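Long-range contacts in phage-like element PBSX protein XepA (Bacillus subtilis, PDB 6IA5), which is of unknown function and, although it belongs to a prophage lytic cassette, does not seem to take part in host cell lysis: residues E[71-76]-E[104-109]; E[79-84]-E[98-103]; E[40-45]-E[132-137]; E[53-58]-E[120-125]. One frame throughout, in Å; residues are numbered along the deposited sequence.

Contact 1. Residues E[71-76]-E[104-109]; sequences KGWAYA and GVLTAT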
loop_
_atom_site.group_PDB
_atom_site.type_symbol
_atom_site.label_atom_id
_atom_site.label_comp_id
_atom_site.label_asym_id
_atom_site.label_seq_id
_atom_site.Cartn_x
_atom_site.Cartn_y
_atom_site.Cartn_z
ATOM N N LYS E 71 -18.949 2.607 21.849
ATOM C CA LYS E 71 -17.705 2.750 22.583
ATOM C C LYS E 71 -18.049 3.220 23.988
ATOM O O LYS E 71 -18.994 3.992 24.161
ATOM C CB LYS E 71 -16.775 3.749 21.888
ATOM C CG LYS E 71 -15.400 3.886 22.525
ATOM C CD LYS E 71 -14.456 4.731 21.690
ATOM C CE LYS E 71 -13.067 4.754 22.302
ATOM N NZ LYS E 71 -12.168 5.597 21.518
ATOM N N GLY E 72 -17.253 2.777 24.973
ATOM C CA GLY E 72 -17.525 3.119 26.361
ATOM C C GLY E 72 -16.315 3.699 27.089
ATOM O O GLY E 72 -15.167 3.414 26.731
ATOM N N TRP E 73 -16.600 4.512 28.121
ATOM C CA TRP E 73 -15.595 5.012 29.047
ATOM C C TRP E 73 -16.115 4.810 30.466
ATOM O O TRP E 73 -17.260 5.145 30.748
ATOM C CB TRP E 73 -15.345 6.496 28.835
ATOM C CG TRP E 73 -14.717 6.845 27.519
ATOM C CD1 TRP E 73 -13.401 7.113 27.277
ATOM C CD2 TRP E 73 -15.399 6.957 26.260
ATOM N NE1 TRP E 73 -13.221 7.410 25.949
ATOM C CE2 TRP E 73 -14.427 7.319 25.301
ATOM C CE3 TRP E 73 -16.733 6.813 25.860
ATOM C CZ2 TRP E 73 -14.743 7.524 23.958
ATOM C CZ3 TRP E 73 -17.046 7.025 24.536
ATOM C CH2 TRP E 73 -16.063 7.378 23.599
ATOM N N ALA E 74 -15.245 4.302 31.343
ATOM C CA ALA E 74 -15.588 4.070 32.735
ATOM C C ALA E 74 -14.534 4.726 33.627
ATOM O O ALA E 74 -13.335 4.659 33.352
ATOM C CB ALA E 74 -15.658 2.594 33.009
ATOM N N TYR E 75 -15.018 5.383 34.685
ATOM C CA TYR E 75 -14.142 5.905 35.715
ATOM C C TYR E 75 -14.761 5.566 37.068
ATOM O O TYR E 75 -15.924 5.875 37.305
ATOM C CB TYR E 75 -14.003 7.418 35.559
ATOM C CG TYR E 75 -13.036 8.019 36.542
ATOM C CD1 TYR E 75 -13.431 8.385 37.822
ATOM C CD2 TYR E 75 -11.706 8.180 36.197
ATOM C CE1 TYR E 75 -12.520 8.925 38.722
ATOM C CE2 TYR E 75 -10.779 8.728 37.071
ATOM C CZ TYR E 75 -11.191 9.097 38.341
ATOM O OH TYR E 75 -10.253 9.637 39.181
ATOM N N ALA E 76 -13.979 4.926 37.942
ATOM C CA ALA E 76 -14.411 4.587 39.292
ATOM C C ALA E 76 -13.218 4.648 40.245
ATOM O O ALA E 76 -12.068 4.463 39.833
ATOM C CB ALA E 76 -15.041 3.199 39.314
ATOM N N GLY E 104 -9.364 4.632 39.850
ATOM C CA GLY E 104 -8.951 6.002 39.579
ATOM C C GLY E 104 -8.259 6.218 38.221
ATOM O O GLY E 104 -7.501 7.175 38.059
ATOM N N VAL E 105 -8.529 5.342 37.241
ATOM C CA VAL E 105 -7.931 5.434 35.914
ATOM C C VAL E 105 -9.055 5.425 34.880
ATOM O O VAL E 105 -9.772 4.424 34.753
ATOM C CB VAL E 105 -6.956 4.255 35.685
ATOM C CG1 VAL E 105 -6.444 4.222 34.243
ATOM C CG2 VAL E 105 -5.786 4.273 36.684
ATOM N N LEU E 106 -9.229 6.530 34.137
ATOM C CA LEU E 106 -10.212 6.511 33.062
ATOM C C LEU E 106 -9.848 5.383 32.095
ATOM O O LEU E 106 -8.704 5.271 31.662
ATOM C CB LEU E 106 -10.298 7.855 32.325
ATOM C CG LEU E 106 -11.258 7.859 31.129
ATOM C CD1 LEU E 106 -12.706 7.717 31.591
ATOM C CD2 LEU E 106 -11.086 9.134 30.314
ATOM N N THR E 107 -10.838 4.554 31.780
ATOM C CA THR E 107 -10.636 3.390 30.934
ATOM C C THR E 107 -11.659 3.398 29.799
ATOM O O THR E 107 -12.863 3.494 30.050
ATOM C CB THR E 107 -10.790 2.113 31.781
ATOM O OG1 THR E 107 -9.907 2.242 32.899
ATOM C CG2 THR E 107 -10.461 0.853 31.004
ATOM N N ALA E 108 -11.160 3.259 28.564
ATOM C CA ALA E 108 -11.989 3.275 27.364
ATOM C C ALA E 108 -11.980 1.888 26.720
ATOM O O ALA E 108 -10.958 1.212 26.744
ATOM C CB ALA E 108 -11.432 4.310 26.398
ATOM N N THR E 109 -13.107 1.475 26.135
ATOM C CA THR E 109 -13.103 0.332 25.224
ATOM C C THR E 109 -12.602 0.801 23.857
ATOM O O THR E 109 -12.387 1.985 23.652
ATOM C CB THR E 109 -14.515 -0.261 25.104
ATOM O OG1 THR E 109 -15.323 0.629 24.319
ATOM C CG2 THR E 109 -15.175 -0.459 26.460
HETATM O O HOH W 1 -11.619 4.077 36.955
#
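The indole of Trp73 carries the aliphatic chain of Lys71 on one face, with CG of Lys71 3.7 Å above the ring plane near its rim, and meets the methyl of Ala108 obliquely, CD1 of Trp73 lying 3.5 Å from CB of Ala108. The second ring, Tyr75, has the backbone N of Leu106 at its edge, 3.6 Å from CD2 of Tyr75, while the carbonyl carbon of Gly104 comes in obliquely. Both sit on inner strand 69-76 of a four-stranded sheet in a beta sandwich, and 104-109 leads into one of its two edge strands within this chain, 107-113. Ala74 and Thr107 form the antiparallel hydrogen-bonded pair, N of Ala74 donating to O of Thr107 at 2.8 Å, and both side chains face Val101 in the other sheet. Trp73 and Ala108 are the adjacent non-hydrogen-bonded pair on the other side, where Trp73 packs on Leu66 of a second subunit; Tyr75 makes a cation-pi contact with Arg117 of that subunit, and N of Leu106 bonds to its Asp88. At the Ala76 end, N of Gly104 donates to O of Ala76 at 2.7 Å; Gly104 has a positive phi (65°), which favours glycine. At the Gly72 end Thr109 grips twice: its backbone N reaches O of Gly72 at 2.9 Å, and OG1, tucked between the backbone N and carbonyl carbon (chi1 73°), accepts N-H of Gly72 at 3.0 Å.

Contact 2. Residues E[79-84]-E[98-103]; sequences EGTLFI and AVNVAA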
loop_
_atom_site.group_PDB
_atom_site.type_symbol
_atom_site.label_atom_id
_atom_site.label_comp_id
_atom_site.label_asym_id
_atom_site.label_seq_id
_atom_site.Cartn_x
_atom_site.Cartn_y
_atom_site.Cartn_z
ATOM N N GLU E 79 -11.558 -0.757 41.506
ATOM C CA GLU E 79 -11.473 -1.539 40.287
ATOM C C GLU E 79 -12.785 -2.284 40.003
ATOM O O GLU E 79 -13.562 -2.626 40.905
ATOM C CB GLU E 79 -10.259 -2.465 40.321
ATOM C CG GLU E 79 -10.534 -3.727 41.108
ATOM C CD GLU E 79 -9.423 -4.738 41.204
ATOM O OE1 GLU E 79 -9.704 -5.858 41.641
ATOM O OE2 GLU E 79 -8.288 -4.410 40.857
ATOM N N GLY E 80 -13.000 -2.534 38.708
ATOM C CA GLY E 80 -14.159 -3.259 38.211
ATOM C C GLY E 80 -13.895 -3.734 36.789
ATOM O O GLY E 80 -12.760 -3.671 36.321
ATOM N N THR E 81 -14.954 -4.203 36.116
ATOM C CA THR E 81 -14.853 -4.694 34.751
ATOM C C THR E 81 -16.041 -4.181 33.951
ATOM O O THR E 81 -17.175 -4.282 34.410
ATOM C CB THR E 81 -14.846 -6.223 34.710
ATOM O OG1 THR E 81 -13.862 -6.630 35.655
ATOM C CG2 THR E 81 -14.454 -6.784 33.360
ATOM N N LEU E 82 -15.754 -3.617 32.766
ATOM C CA LEU E 82 -16.806 -3.202 31.841
ATOM C C LEU E 82 -16.942 -4.229 30.712
ATOM O O LEU E 82 -15.952 -4.626 30.113
ATOM C CB LEU E 82 -16.466 -1.810 31.284
ATOM C CG LEU E 82 -17.395 -1.308 30.172
ATOM C CD1 LEU E 82 -18.826 -1.187 30.694
ATOM C CD2 LEU E 82 -16.892 0.022 29.622
ATOM N N PHE E 83 -18.180 -4.644 30.443
ATOM C CA PHE E 83 -18.502 -5.569 29.368
ATOM C C PHE E 83 -19.390 -4.853 28.358
ATOM O O PHE E 83 -20.316 -4.143 28.740
ATOM C CB PHE E 83 -19.302 -6.773 29.905
ATOM C CG PHE E 83 -18.539 -7.608 30.907
ATOM C CD1 PHE E 83 -17.615 -8.558 30.498
ATOM C CD2 PHE E 83 -18.709 -7.404 32.271
ATOM C CE1 PHE E 83 -16.876 -9.279 31.427
ATOM C CE2 PHE E 83 -17.991 -8.148 33.196
ATOM C CZ PHE E 83 -17.077 -9.088 32.769
ATOM N N ILE E 84 -19.098 -5.065 27.071
ATOM C CA ILE E 84 -19.994 -4.670 26.001
ATOM C C ILE E 84 -20.613 -5.952 25.473
ATOM O O ILE E 84 -19.892 -6.878 25.097
ATOM C CB ILE E 84 -19.275 -3.893 24.870
ATOM C CG1 ILE E 84 -18.616 -2.610 25.390
ATOM C CG2 ILE E 84 -20.257 -3.603 23.734
ATOM C CD1 ILE E 84 -17.924 -1.784 24.284
ATOM N N ALA E 98 -14.553 -6.894 26.754
ATOM C CA ALA E 98 -14.448 -6.777 28.203
ATOM C C ALA E 98 -13.140 -6.064 28.519
ATOM O O ALA E 98 -12.098 -6.401 27.948
ATOM C CB ALA E 98 -14.471 -8.164 28.817
ATOM N N VAL E 99 -13.206 -5.056 29.400
ATOM C CA VAL E 99 -12.014 -4.321 29.773
ATOM C C VAL E 99 -11.975 -4.199 31.293
ATOM O O VAL E 99 -12.984 -3.872 31.917
ATOM C CB VAL E 99 -11.943 -2.940 29.086
ATOM C CG1 VAL E 99 -11.731 -3.056 27.585
ATOM C CG2 VAL E 99 -13.138 -2.044 29.413
ATOM N N ASN E 100 -10.792 -4.468 31.861
ATOM C CA ASN E 100 -10.536 -4.202 33.269
ATOM C C ASN E 100 -10.435 -2.704 33.502
ATOM O O ASN E 100 -9.784 -2.003 32.757
ATOM C CB ASN E 100 -9.320 -4.964 33.801
ATOM C CG ASN E 100 -9.575 -6.457 33.752
ATOM O OD1 ASN E 100 -8.855 -7.167 33.060
ATOM N ND2 ASN E 100 -10.626 -6.931 34.420
ATOM N N VAL E 101 -11.093 -2.225 34.555
ATOM C CA VAL E 101 -11.051 -0.820 34.903
ATOM C C VAL E 101 -10.293 -0.709 36.230
ATOM O O VAL E 101 -10.803 -1.155 37.260
ATOM C CB VAL E 101 -12.481 -0.266 34.993
ATOM C CG1 VAL E 101 -12.512 1.184 35.444
ATOM C CG2 VAL E 101 -13.233 -0.451 33.686
ATOM N N ALA E 102 -9.078 -0.132 36.191
ATOM C CA ALA E 102 -8.276 0.085 37.387
ATOM C C ALA E 102 -8.857 1.237 38.201
ATOM O O ALA E 102 -9.557 2.091 37.654
ATOM C CB ALA E 102 -6.836 0.320 37.028
ATOM N N ALA E 103 -8.601 1.230 39.522
ATOM C CA ALA E 103 -9.065 2.269 40.432
ATOM C C ALA E 103 -8.493 3.624 39.998
ATOM O O ALA E 103 -7.294 3.738 39.798
ATOM C CB ALA E 103 -8.609 1.927 41.838
#
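Four backbone hydrogen bonds make the first shell. Gly80 and Val101 exchange two, and in the one from N of Val101 to O of Gly80 (2.8 Å) the donor lies 35° out of the carbonyl plane. Leu82 and Val99 exchange two more, both nearly along the C=O axes, with N of Leu82 2.9 Å from O of Val99. On the face of these pairs CB of Leu82 meets CG2 of Val99 at 3.8 Å, and Val101 brings CG2 up beside the same leucine more loosely. Across the other face CB of Ala98 leans obliquely on the Phe83 ring, 3.6 Å from CD1 of Phe83, while Thr81 and Asn100 run alongside each other in the same direction.

Further out, each face meets different neighbours. Leu82 and Val101 both press on Tyr123, and they also meet Thr109 and Thr107, respectively, from the opposing sheet. Phe83, its CG anti to the carbonyl carbon (chi1 -63°), offers its ring to Arg122 in a cation-pi contact. Backbone bonds between Thr81 and Val124 and between Phe83 and Arg122 tie strand 80-87 to its other neighbour. This is a beta hairpin, strands 80-87 and 94-101, forming one margin of the second sheet of an antiparallel beta sandwich.

Contact 3. Residues E[40-45]-E[132-137]; sequences AEILTN and EFVLYQ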
loop_
_atom_site.group_PDB
_atom_site.type_symbol
_atom_site.label_atom_id
_atom_site.label_comp_id
_atom_site.label_asym_id
_atom_site.label_seq_id
_atom_site.Cartn_x
_atom_site.Cartn_y
_atom_site.Cartn_z
ATOM N N ALA E 40 -21.543 11.670 23.778
ATOM C CA ALA E 40 -21.713 10.570 24.716
ATOM C C ALA E 40 -22.949 10.794 25.587
ATOM O O ALA E 40 -23.368 11.927 25.812
ATOM C CB ALA E 40 -20.462 10.389 25.547
ATOM N N GLU E 41 -23.532 9.689 26.066
ATOM C CA GLU E 41 -24.572 9.695 27.083
ATOM C C GLU E 41 -23.951 9.151 28.382
ATOM O O GLU E 41 -23.230 8.149 28.351
ATOM C CB GLU E 41 -25.717 8.789 26.629
ATOM C CG GLU E 41 -26.787 8.591 27.702
ATOM C CD GLU E 41 -27.947 7.654 27.369
ATOM O OE1 GLU E 41 -27.756 6.651 26.647
ATOM O OE2 GLU E 41 -29.046 7.926 27.819
ATOM N N ILE E 42 -24.218 9.811 29.522
ATOM C CA ILE E 42 -23.862 9.191 30.794
ATOM C C ILE E 42 -24.922 8.138 31.132
ATOM O O ILE E 42 -26.103 8.450 31.188
ATOM C CB ILE E 42 -23.595 10.217 31.920
ATOM C CG1 ILE E 42 -23.132 9.518 33.203
ATOM C CG2 ILE E 42 -24.802 11.128 32.169
ATOM C CD1 ILE E 42 -22.598 10.467 34.281
ATOM N N LEU E 43 -24.501 6.877 31.284
ATOM C CA LEU E 43 -25.444 5.799 31.524
ATOM C C LEU E 43 -25.832 5.736 33.003
ATOM O O LEU E 43 -26.977 5.418 33.320
ATOM C CB LEU E 43 -24.818 4.460 31.124
ATOM C CG LEU E 43 -24.510 4.249 29.646
ATOM C CD1 LEU E 43 -24.257 2.783 29.395
ATOM C CD2 LEU E 43 -25.654 4.737 28.756
ATOM N N THR E 44 -24.854 5.976 33.892
ATOM C CA THR E 44 -25.074 5.897 35.328
ATOM C C THR E 44 -23.950 6.647 36.030
ATOM O O THR E 44 -22.823 6.702 35.523
ATOM C CB THR E 44 -25.126 4.426 35.797
ATOM O OG1 THR E 44 -25.387 4.410 37.204
ATOM C CG2 THR E 44 -23.846 3.655 35.538
ATOM N N ASN E 45 -24.255 7.211 37.199
ATOM C CA ASN E 45 -23.217 7.640 38.123
ATOM C C ASN E 45 -23.478 7.116 39.543
ATOM O O ASN E 45 -22.942 7.657 40.504
ATOM C CB ASN E 45 -23.018 9.154 38.114
ATOM C CG ASN E 45 -24.227 9.902 38.644
ATOM O OD1 ASN E 45 -25.250 9.304 38.962
ATOM N ND2 ASN E 45 -24.114 11.207 38.767
ATOM N N GLU E 132 -17.153 6.621 43.945
ATOM C CA GLU E 132 -17.323 7.458 42.763
ATOM C C GLU E 132 -17.322 6.579 41.512
ATOM O O GLU E 132 -16.456 5.706 41.378
ATOM C CB GLU E 132 -16.174 8.468 42.728
ATOM C CG GLU E 132 -16.356 9.591 41.735
ATOM C CD GLU E 132 -15.059 10.319 41.424
ATOM O OE1 GLU E 132 -14.080 10.147 42.188
ATOM O OE2 GLU E 132 -15.034 11.044 40.419
ATOM N N PHE E 133 -18.296 6.814 40.610
ATOM C CA PHE E 133 -18.427 6.020 39.390
ATOM C C PHE E 133 -19.181 6.799 38.312
ATOM O O PHE E 133 -20.245 7.333 38.583
ATOM C CB PHE E 133 -19.196 4.732 39.697
ATOM C CG PHE E 133 -19.468 3.782 38.550
ATOM C CD1 PHE E 133 -18.493 3.486 37.599
ATOM C CD2 PHE E 133 -20.703 3.148 38.446
ATOM C CE1 PHE E 133 -18.768 2.595 36.566
ATOM C CE2 PHE E 133 -20.969 2.259 37.412
ATOM C CZ PHE E 133 -19.998 1.979 36.478
ATOM N N VAL E 134 -18.637 6.840 37.084
ATOM C CA VAL E 134 -19.364 7.324 35.909
ATOM C C VAL E 134 -19.096 6.364 34.755
ATOM O O VAL E 134 -17.982 5.839 34.615
ATOM C CB VAL E 134 -18.998 8.761 35.489
ATOM C CG1 VAL E 134 -19.431 9.812 36.498
ATOM C CG2 VAL E 134 -17.514 8.912 35.169
ATOM N N LEU E 135 -20.126 6.167 33.925
ATOM C CA LEU E 135 -20.034 5.307 32.760
ATOM C C LEU E 135 -20.666 6.029 31.575
ATOM O O LEU E 135 -21.830 6.406 31.647
ATOM C CB LEU E 135 -20.770 4.002 33.082
ATOM C CG LEU E 135 -20.759 2.941 31.979
ATOM C CD1 LEU E 135 -19.340 2.575 31.553
ATOM C CD2 LEU E 135 -21.507 1.696 32.458
ATOM N N TYR E 136 -19.881 6.242 30.503
ATOM C CA TYR E 136 -20.308 6.976 29.310
ATOM C C TYR E 136 -20.360 6.047 28.104
ATOM O O TYR E 136 -19.522 5.147 27.967
ATOM C CB TYR E 136 -19.342 8.132 28.995
ATOM C CG TYR E 136 -19.573 9.360 29.844
ATOM C CD1 TYR E 136 -19.083 9.444 31.144
ATOM C CD2 TYR E 136 -20.337 10.414 29.372
ATOM C CE1 TYR E 136 -19.303 10.569 31.932
ATOM C CE2 TYR E 136 -20.568 11.553 30.139
ATOM C CZ TYR E 136 -20.068 11.613 31.427
ATOM O OH TYR E 136 -20.299 12.733 32.164
ATOM N N GLN E 137 -21.313 6.330 27.209
ATOM C CA GLN E 137 -21.522 5.517 26.022
ATOM C C GLN E 137 -21.663 6.414 24.790
ATOM O O GLN E 137 -22.489 7.326 24.793
ATOM C CB GLN E 137 -22.782 4.679 26.202
ATOM C CG GLN E 137 -23.057 3.731 25.033
ATOM C CD GLN E 137 -24.241 2.848 25.347
ATOM O OE1 GLN E 137 -25.403 3.281 25.255
ATOM N NE2 GLN E 137 -23.960 1.611 25.754
HETATM O O HOH W 2 -26.400 5.570 24.456
HETATM O O HOH W 3 -20.341 8.191 41.436
#
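Strands 41-44 and 133-137 run antiparallel but strongly twisted, 135° between their directions, and their register shifts in a way consistent with a classic bulge, Leu43 and Thr44 both opposite Leu135: Leu43 N donates to Leu135 O at 2.7 Å, while Leu135 N reaches Thr44 O in a long, bent bond of 3.2 Å. Glu41 and Gln137 form a regular hydrogen-bonded pair, each N giving to the other's O.

On one face Ile42 lies across the Tyr136 ring in a CH-pi contact, its CB 4.0 Å from the centroid and 22° off the normal, while CB of Ala40 touches the ring edge 3.8 Å from CD2 of Tyr136. CD1 of Ile42 then meets CG1 of Val134 at 3.9 Å. On the other face Leu43 crosses Gln137 obliquely, its CD2 3.8 Å from CB of Gln137, and CG2 of Thr44 comes 3.7 Å from CE2 of Phe133.

Ala40, Val134 and Tyr136 pack on Leu62 and Gly63 of a second subunit, forming part of that interface. Leu43, Leu135 and Gln137 face the sandwich interior. NE2 of Gln137 bonds to OE1 of Gln56, and a water joins its OE1 to Glu41 at the margin; partners at both ends fix the buried amide's rotation.

Contact 4. Residues E[53-58]-E[120-125]; sequences AYSQLG and RFRYVN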
loop_
_atom_site.group_PDB
_atom_site.type_symbol
_atom_site.label_atom_id
_atom_site.label_comp_id
_atom_site.label_asym_id
_atom_site.label_seq_id
_atom_site.Cartn_x
_atom_site.Cartn_y
_atom_site.Cartn_z
ATOM N N ALA E 53 -23.363 -5.260 40.169
ATOM C CA ALA E 53 -23.297 -4.979 38.741
ATOM C C ALA E 53 -24.295 -3.887 38.367
ATOM O O ALA E 53 -25.376 -3.794 38.946
ATOM C CB ALA E 53 -23.567 -6.225 37.943
ATOM N N TYR E 54 -23.896 -3.044 37.405
ATOM C CA TYR E 54 -24.832 -2.219 36.657
ATOM C C TYR E 54 -25.084 -2.889 35.301
ATOM O O TYR E 54 -24.139 -3.286 34.629
ATOM C CB TYR E 54 -24.271 -0.802 36.478
ATOM C CG TYR E 54 -25.000 -0.045 35.396
ATOM C CD1 TYR E 54 -26.230 0.555 35.642
ATOM C CD2 TYR E 54 -24.493 -0.004 34.105
ATOM C CE1 TYR E 54 -26.922 1.212 34.635
ATOM C CE2 TYR E 54 -25.169 0.654 33.087
ATOM C CZ TYR E 54 -26.382 1.266 33.356
ATOM O OH TYR E 54 -27.059 1.872 32.341
ATOM N N SER E 55 -26.357 -3.019 34.906
ATOM C CA SER E 55 -26.735 -3.575 33.616
ATOM C C SER E 55 -27.628 -2.589 32.888
ATOM O O SER E 55 -28.723 -2.302 33.345
ATOM C CB SER E 55 -27.470 -4.870 33.762
ATOM O OG SER E 55 -26.555 -5.930 33.863
ATOM N N GLN E 56 -27.150 -2.077 31.756
ATOM C CA GLN E 56 -27.958 -1.191 30.933
ATOM C C GLN E 56 -29.084 -2.028 30.335
ATOM O O GLN E 56 -28.844 -3.187 29.973
ATOM C CB GLN E 56 -27.075 -0.639 29.796
ATOM C CG GLN E 56 -27.789 0.368 28.921
ATOM C CD GLN E 56 -26.917 0.865 27.784
ATOM O OE1 GLN E 56 -25.992 0.179 27.312
ATOM N NE2 GLN E 56 -27.221 2.080 27.336
ATOM N N LEU E 57 -30.285 -1.437 30.182
ATOM C CA LEU E 57 -31.319 -2.146 29.434
ATOM C C LEU E 57 -30.863 -2.282 27.997
ATOM O O LEU E 57 -30.217 -1.370 27.482
ATOM C CB LEU E 57 -32.659 -1.404 29.507
ATOM C CG LEU E 57 -33.326 -1.391 30.888
ATOM C CD1 LEU E 57 -34.690 -0.719 30.823
ATOM C CD2 LEU E 57 -33.471 -2.806 31.459
ATOM N N GLY E 58 -31.234 -3.403 27.363
ATOM C CA GLY E 58 -30.904 -3.649 25.966
ATOM C C GLY E 58 -31.313 -2.471 25.085
ATOM O O GLY E 58 -32.414 -1.940 25.224
ATOM N N ARG E 120 -25.673 -3.637 24.976
ATOM C CA ARG E 120 -25.730 -3.039 26.298
ATOM C C ARG E 120 -24.329 -3.015 26.890
ATOM O O ARG E 120 -23.448 -3.769 26.457
ATOM C CB ARG E 120 -26.636 -3.873 27.230
ATOM C CG ARG E 120 -25.967 -5.144 27.737
ATOM C CD ARG E 120 -26.872 -5.902 28.708
ATOM N NE ARG E 120 -26.208 -7.112 29.170
ATOM C CZ ARG E 120 -26.795 -8.050 29.917
ATOM N NH1 ARG E 120 -28.040 -7.884 30.319
ATOM N NH2 ARG E 120 -26.144 -9.156 30.239
ATOM N N PHE E 121 -24.150 -2.125 27.872
ATOM C CA PHE E 121 -23.014 -2.175 28.767
ATOM C C PHE E 121 -23.464 -2.868 30.051
ATOM O O PHE E 121 -24.580 -2.652 30.524
ATOM C CB PHE E 121 -22.533 -0.760 29.109
ATOM C CG PHE E 121 -21.779 -0.052 28.005
ATOM C CD1 PHE E 121 -21.639 -0.625 26.743
ATOM C CD2 PHE E 121 -21.217 1.195 28.234
ATOM C CE1 PHE E 121 -20.952 0.044 25.729
ATOM C CE2 PHE E 121 -20.545 1.864 27.215
ATOM C CZ PHE E 121 -20.416 1.294 25.970
ATOM N N ARG E 122 -22.562 -3.687 30.595
ATOM C CA ARG E 122 -22.732 -4.278 31.912
ATOM C C ARG E 122 -21.414 -4.078 32.650
ATOM O O ARG E 122 -20.359 -4.485 32.168
ATOM C CB ARG E 122 -23.150 -5.753 31.786
ATOM C CG ARG E 122 -23.366 -6.470 33.114
ATOM C CD ARG E 122 -23.917 -7.888 32.947
ATOM N NE ARG E 122 -23.031 -8.750 32.169
ATOM C CZ ARG E 122 -21.964 -9.403 32.637
ATOM N NH1 ARG E 122 -21.671 -9.386 33.929
ATOM N NH2 ARG E 122 -21.166 -10.057 31.810
ATOM N N TYR E 123 -21.478 -3.418 33.808
ATOM C CA TYR E 123 -20.291 -3.125 34.588
ATOM C C TYR E 123 -20.376 -3.882 35.918
ATOM O O TYR E 123 -21.346 -3.704 36.647
ATOM C CB TYR E 123 -20.199 -1.624 34.863
ATOM C CG TYR E 123 -18.909 -1.242 35.539
ATOM C CD1 TYR E 123 -18.738 -1.397 36.910
ATOM C CD2 TYR E 123 -17.839 -0.767 34.796
ATOM C CE1 TYR E 123 -17.538 -1.074 37.525
ATOM C CE2 TYR E 123 -16.627 -0.445 35.394
ATOM C CZ TYR E 123 -16.481 -0.599 36.767
ATOM O OH TYR E 123 -15.291 -0.296 37.375
ATOM N N VAL E 124 -19.363 -4.706 36.219
ATOM C CA VAL E 124 -19.330 -5.453 37.473
ATOM C C VAL E 124 -18.252 -4.862 38.379
ATOM O O VAL E 124 -17.068 -4.905 38.039
ATOM C CB VAL E 124 -19.099 -6.959 37.247
ATOM C CG1 VAL E 124 -19.069 -7.737 38.565
ATOM C CG2 VAL E 124 -20.125 -7.562 36.288
ATOM N N ASN E 125 -18.667 -4.315 39.532
ATOM C CA ASN E 125 -17.723 -3.752 40.497
ATOM C C ASN E 125 -16.934 -4.888 41.154
ATOM O O ASN E 125 -17.470 -5.984 41.320
ATOM C CB ASN E 125 -18.437 -2.900 41.553
ATOM C CG ASN E 125 -17.492 -2.187 42.496
ATOM O OD1 ASN E 125 -16.385 -1.817 42.112
ATOM N ND2 ASN E 125 -17.923 -1.988 43.733
HETATM O O HOH W 4 -30.117 -5.666 30.164
#
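Backbone hydrogen bonds define the pairing of these antiparallel strands. Tyr54 and Tyr123 are the hydrogen-bonded pair: N of Tyr54 donates to O of Tyr123 at 2.7 Å, and the return bond runs from N of Tyr123 to O of Tyr54. Two residues further along each strand, N of Gln56 meets O of Phe121 at 2.9 Å, almost straight along the C=O axis (177° at the oxygen). There regular pairing breaks off after 53-55, in a strand (53-60) interrupted at this point, and a side chain supplies the matching acceptor: N of Phe121 donates to OE1 of Gln56 at 3.0 Å, in the amide plane and on a lone pair. The extended Gln56 chain, with CG anti to the backbone N (chi1 -176°), carries OE1 there, and the same oxygen also accepts from NE2 of Gln137, so two donors hold it.

One water bridges the loop end: it donates to O of Gln56 and accepts from NH1 of Arg120 at 3.0 Å, lying in the guanidinium plane at its edge. Apolar contact is slight, CB of Ala53 against CG2 of Val124 at 4.0 Å.

On the face shared with Ala53 and Val124, away from Tyr54 and Tyr123, OG of Ser55 lies over one guanidinium face of Arg120 and 3.3 Å from CG of Arg122. Both arginines form salt bridges to Glu85, and Arg120 makes a cation-pi contact with Trp93.

Strand 118-125 is thus flanked by 53-60 and 80-87 in its sheet, while Tyr54 and Phe121 reach across to Leu43 and Leu135 on strands 41-44 and 133-140 of the facing sheet.

Contacts 1 and 3 belong to one sheet of the sandwich, contacts 2 and 4 to the other, each pair joined through neighbouring inner strands: 69-76 beside 133-140, and 80-87 beside 118-125. All four are partly buried, contact 1 most and contact 2 least. Between the sheets the interior is shared: Phe121 rests on Gly72 and Leu82 on Leu135, with a polar link between contacts 3 and 4. Contacts 1 and 3 meet a second subunit through an outer face that is aromatic and apolar with a few polar and charged contacts. Contacts 2 and 4 touch no other chain of the assembly; their outward face mixes polar residues and arginines with Phe83, Ala98, Ala53 and Val124.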